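Local structure of GrgF (Penicillium sp. sh18, 6LZH) at residues Ala232-Pro237 with Glu253-Pro258; Asp247-Phe252 with Lys259-Leu264. The protein acts as a polyketide transferase of the alpha/beta hydrolase fold in the biosynthesis of gregatin A, a fungal polyketide with an alkylated furanone core. One frame throughout, in Å; residues are numbered along the deposited sequence.

Overall arrangement
Contacts 1 and 2 lie in one beta-alpha-beta unit, strand 232-237, helix 245-254 and strand 259-264, at the end of the large mixed sheet of the alpha/beta hydrolase fold. Contact 1 is buried: it ties the inner strand to the turn that follows the helix, through methionine sulfur and methyl groups and one weak backbone bond. Contact 2 lies at the surface, where the same helix covers strand 259-264, one of the two outermost strands of the large sheet within this chain; its chemistry is aromatic, aliphatic and cationic, and a sodium ion sits on the strand beside it. Backbone bonds between the two neighbouring strands, such as Met-234 N to Glu-260 O at 2.8 Å, connect the contacts, whose centres are about 5 Å apart.

Contact 1: Ala232-Pro237 with Glu253-Pro258; sequences AMMVTP and EHMKEP
A chi1 of -64° sets CG of Met-255 anti to its carbonyl carbon, and a bend at chi3 (63°) then brings the terminal methyl to Ala-232; Met-234, with CG anti to the backbone N, also bends at its thioether, so that its methyl reaches the same side chain. Met-255 is thus touched at two neighbouring atoms: CE lies 3.5 Å from Ala-232 CB, while SD is met by Met-234 CE at 4.0 Å. The two thioethers run obliquely past one another, sulfur against methyl, as an apolar contact. Met-255 is the first residue to leave helical backbone angles, and its side chain turns back toward the strand just where the chain departs from the helix. Farther along this turn, after the cis peptide bond that precedes Pro-258, the carbonyl of that proline accepts a weak hydrogen bond from the strand: Ala-232 N to Pro-258 O, 3.3 Å. Backbone and side chain therefore join the turn to the beginning of strand 232-237. On the helix side Met-234 also packs on Gln-248 and Phe-252; Met-233 points away from the turn, and its side chain touches helix 277-292; the strand lies between 133-137 and 259-264 in the sheet.

Contact 2: Asp247-Phe252 with Lys259-Leu264; sequences DQLNCF and KELDIL. With NA (sodium ion), chain C.
Phe-252 is sandwiched between two side chains of the strand, and this is the tight part of the contact. Lys-259 CD lies over one face, 3.9 Å from the ring centroid, and Leu-261 CB covers the opposite face at the same distance, both as CH-pi contacts. The closest approach to the ring is Lys-259 CG to Phe-252 CZ, 3.4 Å. Lys-259 starts with CG between its backbone N and carbonyl carbon (chi1 62°), then runs extended across the ring. Its ammonium group makes an off-centre cation-pi contact and donates a 2.7 Å hydrogen bond from Lys-259 NZ to Phe-252 O, tilted 24° from the carbonyl plane. With a second bond to Met-255 O, the lysine would probably add favourable charge at the C-terminal end of the helix.

Toward the other end the packing is looser and purely aliphatic: Leu-249 CD2 touches Leu-261 CD2 at 3.8 Å and Ile-263 CD1 at 4.1 Å. Farther along the strand a sodium ion, with two waters, is bound by Asp-262 OD1 and Ile-263 O. Helix 245-254 runs nearly antiparallel to strand 259-264 (162°), whose Glu-260 pairs with Arg-290 of helix 277-292, while strand 232-237 lies alongside strand 259-264 in the sheet.

Contact 1: Ala232-Pro237 with Glu253-Pro258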
loop_
_atom_site.group_PDB
_atom_site.type_symbol
_atom_site.label_atom_id
_atom_site.label_comp_id
_atom_site.label_asym_id
_atom_site.label_seq_id
_atom_site.Cartn_x
_atom_site.Cartn_y
_atom_site.Cartn_z
ATOM N N ALA A 232 -3.467 21.463 -8.251
ATOM C CA ALA A 232 -4.148 20.269 -8.731
ATOM C C ALA A 232 -5.489 20.638 -9.348
ATOM O O ALA A 232 -6.214 21.493 -8.828
ATOM C CB ALA A 232 -4.376 19.254 -7.600
ATOM N N MET A 233 -5.812 19.998 -10.467
ATOM C CA MET A 233 -7.070 20.239 -11.150
ATOM C C MET A 233 -7.826 18.933 -11.303
ATOM O O MET A 233 -7.260 17.934 -11.762
ATOM C CB MET A 233 -6.836 20.860 -12.523
ATOM C CG MET A 233 -8.100 21.005 -13.295
ATOM S SD MET A 233 -7.754 21.859 -14.865
ATOM C CE MET A 233 -9.416 21.969 -15.527
ATOM N N MET A 234 -9.106 18.939 -10.955
ATOM C CA MET A 234 -9.952 17.799 -11.254
ATOM C C MET A 234 -10.923 18.157 -12.364
ATOM O O MET A 234 -11.501 19.256 -12.370
ATOM C CB MET A 234 -10.744 17.333 -10.033
ATOM C CG MET A 234 -11.381 15.966 -10.286
ATOM S SD MET A 234 -12.210 15.363 -8.814
ATOM C CE MET A 234 -10.828 15.012 -7.720
ATOM N N VAL A 235 -11.118 17.213 -13.279
ATOM C CA VAL A 235 -12.034 17.368 -14.410
ATOM C C VAL A 235 -13.064 16.257 -14.321
ATOM O O VAL A 235 -12.757 15.084 -14.589
ATOM C CB VAL A 235 -11.301 17.344 -15.752
ATOM C CG1 VAL A 235 -12.301 17.468 -16.902
ATOM C CG2 VAL A 235 -10.269 18.464 -15.781
ATOM N N THR A 236 -14.284 16.624 -13.936
ATOM C CA THR A 236 -15.289 15.664 -13.503
ATOM C C THR A 236 -16.491 15.746 -14.434
ATOM O O THR A 236 -17.141 16.803 -14.506
ATOM C CB THR A 236 -15.705 15.947 -12.050
ATOM O OG1 THR A 236 -14.613 15.650 -11.168
ATOM C CG2 THR A 236 -16.904 15.108 -11.649
ATOM N N PRO A 237 -16.821 14.683 -15.165
ATOM C CA PRO A 237 -18.067 14.692 -15.932
ATOM C C PRO A 237 -19.242 14.810 -14.974
ATOM O O PRO A 237 -19.226 14.237 -13.883
ATOM C CB PRO A 237 -18.050 13.343 -16.663
ATOM C CG PRO A 237 -16.574 12.900 -16.657
ATOM C CD PRO A 237 -16.079 13.414 -15.319
ATOM N N GLU A 253 -13.288 17.422 -2.442
ATOM C CA GLU A 253 -13.561 18.083 -1.173
ATOM C C GLU A 253 -12.472 17.791 -0.147
ATOM O O GLU A 253 -12.153 18.656 0.674
ATOM C CB GLU A 253 -14.944 17.675 -0.664
ATOM C CG GLU A 253 -16.053 18.291 -1.519
ATOM C CD GLU A 253 -17.456 17.984 -1.043
ATOM O OE1 GLU A 253 -17.851 18.502 0.023
ATOM O OE2 GLU A 253 -18.173 17.242 -1.748
ATOM N N HIS A 254 -11.848 16.606 -0.214
ATOM C CA HIS A 254 -10.765 16.249 0.704
ATOM C C HIS A 254 -9.443 16.921 0.357
ATOM O O HIS A 254 -8.548 16.979 1.206
ATOM C CB HIS A 254 -10.565 14.730 0.725
ATOM C CG HIS A 254 -11.576 14.006 1.553
ATOM N ND1 HIS A 254 -12.814 13.645 1.070
ATOM C CD2 HIS A 254 -11.534 13.578 2.838
ATOM C CE1 HIS A 254 -13.490 13.020 2.020
ATOM N NE2 HIS A 254 -12.736 12.968 3.103
ATOM N N MET A 255 -9.296 17.433 -0.861
ATOM C CA MET A 255 -8.065 18.112 -1.221
ATOM C C MET A 255 -8.020 19.531 -0.636
ATOM O O MET A 255 -9.045 20.153 -0.338
ATOM C CB MET A 255 -7.915 18.156 -2.749
ATOM C CG MET A 255 -7.765 16.755 -3.358
ATOM S SD MET A 255 -8.226 16.663 -5.103
ATOM C CE MET A 255 -7.026 17.756 -5.844
ATOM N N LYS A 256 -6.804 20.044 -0.477
ATOM C CA LYS A 256 -6.596 21.425 -0.058
ATOM C C LYS A 256 -6.340 22.339 -1.260
ATOM O O LYS A 256 -5.956 21.887 -2.347
ATOM C CB LYS A 256 -5.421 21.519 0.912
ATOM C CG LYS A 256 -5.676 20.886 2.288
ATOM C CD LYS A 256 -4.334 20.648 2.979
ATOM C CE LYS A 256 -4.376 20.898 4.473
ATOM N NZ LYS A 256 -5.179 19.877 5.196
ATOM N N GLU A 257 -6.535 23.646 -1.044
ATOM C CA GLU A 257 -6.102 24.644 -2.023
ATOM C C GLU A 257 -4.577 24.648 -2.092
ATOM O O GLU A 257 -3.911 24.371 -1.095
ATOM C CB GLU A 257 -6.608 26.041 -1.642
ATOM C CG GLU A 257 -8.135 26.240 -1.735
ATOM C CD GLU A 257 -8.650 26.113 -3.152
ATOM O OE1 GLU A 257 -7.858 26.347 -4.102
ATOM O OE2 GLU A 257 -9.848 25.795 -3.311
ATOM N N PRO A 258 -3.989 24.977 -3.258
ATOM C CA PRO A 258 -4.667 25.378 -4.498
ATOM C C PRO A 258 -5.201 24.188 -5.303
ATOM O O PRO A 258 -4.461 23.273 -5.676
ATOM C CB PRO A 258 -3.570 26.124 -5.270
ATOM C CG PRO A 258 -2.289 25.439 -4.843
ATOM C CD PRO A 258 -2.521 24.964 -3.408
#

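Contact 2: Asp247-Phe252 with Lys259-Leu264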
loop_
_atom_site.group_PDB
_atom_site.type_symbol
_atom_site.label_atom_id
_atom_site.label_comp_id
_atom_site.label_asym_id
_atom_site.label_seq_id
_atom_site.Cartn_x
_atom_site.Cartn_y
_atom_site.Cartn_z
ATOM N N ASP A 247 -18.369 10.469 -5.957
ATOM C CA ASP A 247 -17.059 10.032 -5.472
ATOM C C ASP A 247 -15.971 11.029 -5.859
ATOM O O ASP A 247 -15.114 11.380 -5.039
ATOM C CB ASP A 247 -16.715 8.655 -6.039
ATOM C CG ASP A 247 -17.504 7.537 -5.397
ATOM O OD1 ASP A 247 -18.161 7.779 -4.366
ATOM O OD2 ASP A 247 -17.438 6.414 -5.932
ATOM N N GLN A 248 -15.961 11.458 -7.124
ATOM C CA GLN A 248 -14.931 12.403 -7.576
ATOM C C GLN A 248 -15.001 13.713 -6.794
ATOM O O GLN A 248 -13.969 14.273 -6.398
ATOM C CB GLN A 248 -15.079 12.686 -9.080
ATOM C CG GLN A 248 -14.974 11.459 -10.009
ATOM C CD GLN A 248 -15.188 11.814 -11.485
ATOM O OE1 GLN A 248 -14.667 12.826 -11.979
ATOM N NE2 GLN A 248 -15.959 10.977 -12.200
ATOM N N LEU A 249 -16.214 14.221 -6.554
ATOM C CA LEU A 249 -16.345 15.478 -5.818
ATOM C C LEU A 249 -15.979 15.289 -4.357
ATOM O O LEU A 249 -15.417 16.196 -3.733
ATOM C CB LEU A 249 -17.767 16.020 -5.947
ATOM C CG LEU A 249 -18.111 16.400 -7.398
ATOM C CD1 LEU A 249 -19.469 17.082 -7.494
ATOM C CD2 LEU A 249 -17.004 17.277 -7.996
ATOM N N ASN A 250 -16.258 14.105 -3.813
ATOM C CA ASN A 250 -15.801 13.781 -2.466
ATOM C C ASN A 250 -14.282 13.861 -2.384
ATOM O O ASN A 250 -13.727 14.459 -1.455
ATOM C CB ASN A 250 -16.312 12.390 -2.076
ATOM C CG ASN A 250 -17.782 12.414 -1.638
ATOM O OD1 ASN A 250 -18.326 13.487 -1.345
ATOM N ND2 ASN A 250 -18.423 11.245 -1.578
ATOM N N CYS A 251 -13.594 13.303 -3.375
ATOM C CA CYS A 251 -12.141 13.417 -3.406
ATOM C C CYS A 251 -11.709 14.883 -3.491
ATOM O O CYS A 251 -10.827 15.330 -2.739
ATOM C CB CYS A 251 -11.590 12.596 -4.572
ATOM S SG CYS A 251 -9.776 12.524 -4.635
ATOM N N PHE A 252 -12.325 15.650 -4.398
ATOM C CA PHE A 252 -12.004 17.076 -4.492
ATOM C C PHE A 252 -12.218 17.778 -3.155
ATOM O O PHE A 252 -11.415 18.629 -2.756
ATOM C CB PHE A 252 -12.835 17.757 -5.580
ATOM C CG PHE A 252 -12.377 19.169 -5.902
ATOM C CD1 PHE A 252 -11.297 19.375 -6.751
ATOM C CD2 PHE A 252 -13.009 20.279 -5.352
ATOM C CE1 PHE A 252 -10.839 20.646 -7.040
ATOM C CE2 PHE A 252 -12.562 21.594 -5.654
ATOM C CZ PHE A 252 -11.467 21.760 -6.494
ATOM N N LYS A 259 -6.499 24.213 -5.571
ATOM C CA LYS A 259 -7.145 23.143 -6.314
ATOM C C LYS A 259 -8.228 23.768 -7.168
ATOM O O LYS A 259 -8.849 24.749 -6.765
ATOM C CB LYS A 259 -7.742 22.069 -5.394
ATOM C CG LYS A 259 -8.835 22.613 -4.475
ATOM C CD LYS A 259 -9.329 21.567 -3.487
ATOM C CE LYS A 259 -10.506 22.115 -2.668
ATOM N NZ LYS A 259 -11.059 21.068 -1.766
ATOM N N GLU A 260 -8.425 23.227 -8.362
ATOM C CA GLU A 260 -9.401 23.790 -9.284
ATOM C C GLU A 260 -10.234 22.682 -9.902
ATOM O O GLU A 260 -9.712 21.620 -10.259
ATOM C CB GLU A 260 -8.719 24.617 -10.394
ATOM C CG GLU A 260 -7.886 25.774 -9.848
ATOM C CD GLU A 260 -7.283 26.645 -10.945
ATOM O OE1 GLU A 260 -7.756 26.567 -12.101
ATOM O OE2 GLU A 260 -6.340 27.411 -10.634
ATOM N N LEU A 261 -11.531 22.941 -10.033
ATOM C CA LEU A 261 -12.499 21.959 -10.503
ATOM C C LEU A 261 -13.123 22.418 -11.811
ATOM O O LEU A 261 -13.601 23.553 -11.907
ATOM C CB LEU A 261 -13.610 21.752 -9.470
ATOM C CG LEU A 261 -14.740 20.804 -9.888
ATOM C CD1 LEU A 261 -14.223 19.361 -10.068
ATOM C CD2 LEU A 261 -15.860 20.846 -8.851
ATOM N N ASP A 262 -13.158 21.526 -12.798
ATOM C CA ASP A 262 -13.957 21.725 -14.008
ATOM C C ASP A 262 -14.987 20.610 -14.097
ATOM O O ASP A 262 -14.627 19.432 -14.040
ATOM C CB ASP A 262 -13.075 21.728 -15.260
ATOM C CG ASP A 262 -13.862 22.036 -16.519
ATOM O OD1 ASP A 262 -14.991 22.566 -16.378
ATOM O OD2 ASP A 262 -13.350 21.772 -17.629
ATOM N N ILE A 263 -16.264 20.975 -14.202
ATOM C CA ILE A 263 -17.342 20.014 -14.423
ATOM C C ILE A 263 -17.643 19.963 -15.912
ATOM O O ILE A 263 -17.921 21.001 -16.519
ATOM C CB ILE A 263 -18.614 20.406 -13.646
ATOM C CG1 ILE A 263 -18.324 20.556 -12.156
ATOM C CG2 ILE A 263 -19.720 19.373 -13.894
ATOM C CD1 ILE A 263 -18.090 19.244 -11.446
ATOM N N LEU A 264 -17.654 18.761 -16.497
ATOM C CA LEU A 264 -18.012 18.633 -17.916
ATOM C C LEU A 264 -19.525 18.471 -17.992
ATOM O O LEU A 264 -20.056 17.374 -17.801
ATOM C CB LEU A 264 -17.293 17.464 -18.567
ATOM C CG LEU A 264 -15.764 17.439 -18.467
ATOM C CD1 LEU A 264 -15.215 16.285 -19.284
ATOM C CD2 LEU A 264 -15.168 18.760 -18.948
HETATM NA NA NA C . -17.092 23.043 -17.515
HETATM O O HOH W 1 -15.527 22.474 -19.350
HETATM O O HOH W 2 -18.771 22.070 -19.488
#